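SusD homolog (Bacteroides ovatus, PDB 4F53) probably binds glycans, perhaps mucin O-glycans, as a SusD-like outer-membrane lipoprotein that would support carbohydrate uptake by the bacterium. Local coordinates at residues V291-Y296 / S316-G320. Numbering follows the deposited sequence.
Sequences VSGNAY and SWSQG
The indole of W317 lies across the turn that follows helix 288-291, its six-membered ring beneath the side chain of S292. This is a CH-pi contact: S292 CB stands 3.4 Å from the centroid of that ring, only 7° off its normal, and 3.5 Å from W317 CE2. The helix ends in a Schellman motif, in which G293 takes positive phi (64/35) as the first residue to leave helical geometry. With N294 also at positive phi (71/18), S292-A295 forms a type I' beta turn, closed by A295 N to S292 O at 3.2 Å. S292 is a p rotamer; its OG accepts Y296 N at 3.0 Å and also bonds back to F288 O, so the hydroxyl is held while CB meets the indole.

The far edge of the W317 ring (chi1 m, chi2 -12°) meets A295 and Y296. A295 CB touches W317 CH2 at 3.7 Å, and Y296 CA lies 3.8 Å from W317 CZ3, an atom near the plane of the tyrosine ring at its edge. Outside the two segments, L396 and Q399 also touch the W317 side chain, and its backbone N donates a hydrogen bond to Q402 OE1. This is a surface contact, largely van der Waals, within the long excursion between helix 288-291 and strand 332-335 of this SusD-like, TPR-like fold, its centre about 31 Å from the centre of the chain.

Backbones come closest at V291 and G320, with CA atoms 5.7 Å apart. G320 ends the 3-10 segment, where its N bonds W317 O at 2.9 Å. V291, chi1 t, straddles this bend: CG1 packs 3.5 Å from W317 CA, and CG2 sits 3.7 Å from G320 N.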
loop_
_atom_site.group_PDB
_atom_site.type_symbol
_atom_site.label_atom_id
_atom_site.label_comp_id
_atom_site.label_asym_id
_atom_site.label_seq_id
_atom_site.Cartn_x
_atom_site.Cartn_y
_atom_site.Cartn_z
ATOM N N VAL A 291 -5.213 29.273 -8.526
ATOM C CA VAL A 291 -6.361 28.610 -9.142
ATOM C C VAL A 291 -7.594 29.574 -9.256
ATOM O O VAL A 291 -8.280 29.578 -10.283
ATOM C CB VAL A 291 -6.659 27.326 -8.306
ATOM C CG1 VAL A 291 -8.056 26.793 -8.543
ATOM C CG2 VAL A 291 -5.618 26.240 -8.586
ATOM N N SER A 292 -7.836 30.393 -8.222
ATOM C CA SER A 292 -8.976 31.299 -8.159
ATOM C C SER A 292 -8.775 32.615 -8.922
ATOM O O SER A 292 -9.715 33.416 -8.990
ATOM C CB SER A 292 -9.290 31.635 -6.706
ATOM O OG SER A 292 -8.286 32.448 -6.125
ATOM N N GLY A 293 -7.561 32.853 -9.426
ATOM C CA GLY A 293 -7.205 34.108 -10.071
ATOM C C GLY A 293 -7.270 35.244 -9.063
ATOM O O GLY A 293 -7.688 36.362 -9.393
ATOM N N ASN A 294 -6.899 34.933 -7.802
ATOM C CA ASN A 294 -6.868 35.802 -6.624
ATOM C C ASN A 294 -8.261 36.178 -6.103
ATOM O O ASN A 294 -8.368 37.086 -5.275
ATOM C CB ASN A 294 -6.014 37.047 -6.841
ATOM C CG ASN A 294 -4.571 36.773 -6.537
ATOM O OD1 ASN A 294 -3.777 36.440 -7.427
ATOM N ND2 ASN A 294 -4.227 36.813 -5.254
ATOM N N ALA A 295 -9.310 35.425 -6.495
ATOM C CA ALA A 295 -10.663 35.654 -5.972
ATOM C C ALA A 295 -10.815 35.013 -4.572
ATOM O O ALA A 295 -11.703 35.406 -3.815
ATOM C CB ALA A 295 -11.706 35.109 -6.934
ATOM N N TYR A 296 -9.928 34.045 -4.223
ATOM C CA TYR A 296 -9.905 33.342 -2.932
ATOM C C TYR A 296 -9.598 34.320 -1.780
ATOM O O TYR A 296 -8.596 35.044 -1.832
ATOM C CB TYR A 296 -8.871 32.210 -2.983
ATOM C CG TYR A 296 -8.711 31.440 -1.691
ATOM C CD1 TYR A 296 -9.723 30.603 -1.222
ATOM C CD2 TYR A 296 -7.520 31.495 -0.969
ATOM C CE1 TYR A 296 -9.579 29.894 -0.031
ATOM C CE2 TYR A 296 -7.338 30.733 0.183
ATOM C CZ TYR A 296 -8.381 29.952 0.664
ATOM O OH TYR A 296 -8.217 29.236 1.825
ATOM N N SER A 316 -14.955 24.208 -8.193
ATOM C CA SER A 316 -14.022 24.518 -9.302
ATOM C C SER A 316 -12.580 24.863 -8.862
ATOM O O SER A 316 -11.688 24.826 -9.711
ATOM C CB SER A 316 -14.558 25.643 -10.185
ATOM O OG SER A 316 -14.612 26.868 -9.475
ATOM N N TRP A 317 -12.351 25.195 -7.578
ATOM C CA TRP A 317 -11.007 25.544 -7.097
ATOM C C TRP A 317 -10.310 24.395 -6.371
ATOM O O TRP A 317 -9.234 24.608 -5.811
ATOM C CB TRP A 317 -11.043 26.792 -6.188
ATOM C CG TRP A 317 -11.573 28.038 -6.846
ATOM C CD1 TRP A 317 -11.792 28.240 -8.178
ATOM C CD2 TRP A 317 -11.943 29.253 -6.189
ATOM N NE1 TRP A 317 -12.332 29.478 -8.384
ATOM C CE2 TRP A 317 -12.418 30.135 -7.182
ATOM C CE3 TRP A 317 -11.902 29.692 -4.855
ATOM C CZ2 TRP A 317 -12.860 31.435 -6.883
ATOM C CZ3 TRP A 317 -12.359 30.969 -4.556
ATOM C CH2 TRP A 317 -12.834 31.825 -5.560
ATOM N N SER A 318 -10.878 23.169 -6.445
ATOM C CA SER A 318 -10.377 21.942 -5.796
ATOM C C SER A 318 -8.906 21.609 -6.056
ATOM O O SER A 318 -8.265 21.020 -5.180
ATOM C CB SER A 318 -11.217 20.734 -6.201
ATOM O OG SER A 318 -12.521 20.888 -5.682
ATOM N N GLN A 319 -8.360 21.967 -7.232
ATOM C CA GLN A 319 -6.953 21.633 -7.527
ATOM C C GLN A 319 -5.985 22.599 -6.803
ATOM O O GLN A 319 -4.792 22.342 -6.778
ATOM C CB GLN A 319 -6.693 21.540 -9.028
ATOM C CG GLN A 319 -7.539 20.439 -9.694
ATOM C CD GLN A 319 -7.394 20.363 -11.196
ATOM O OE1 GLN A 319 -6.846 21.253 -11.848
ATOM N NE2 GLN A 319 -7.851 19.272 -11.778
ATOM N N GLY A 320 -6.528 23.603 -6.110
ATOM C CA GLY A 320 -5.773 24.493 -5.243
ATOM C C GLY A 320 -5.368 23.799 -3.943
ATOM O O GLY A 320 -4.545 24.323 -3.198
#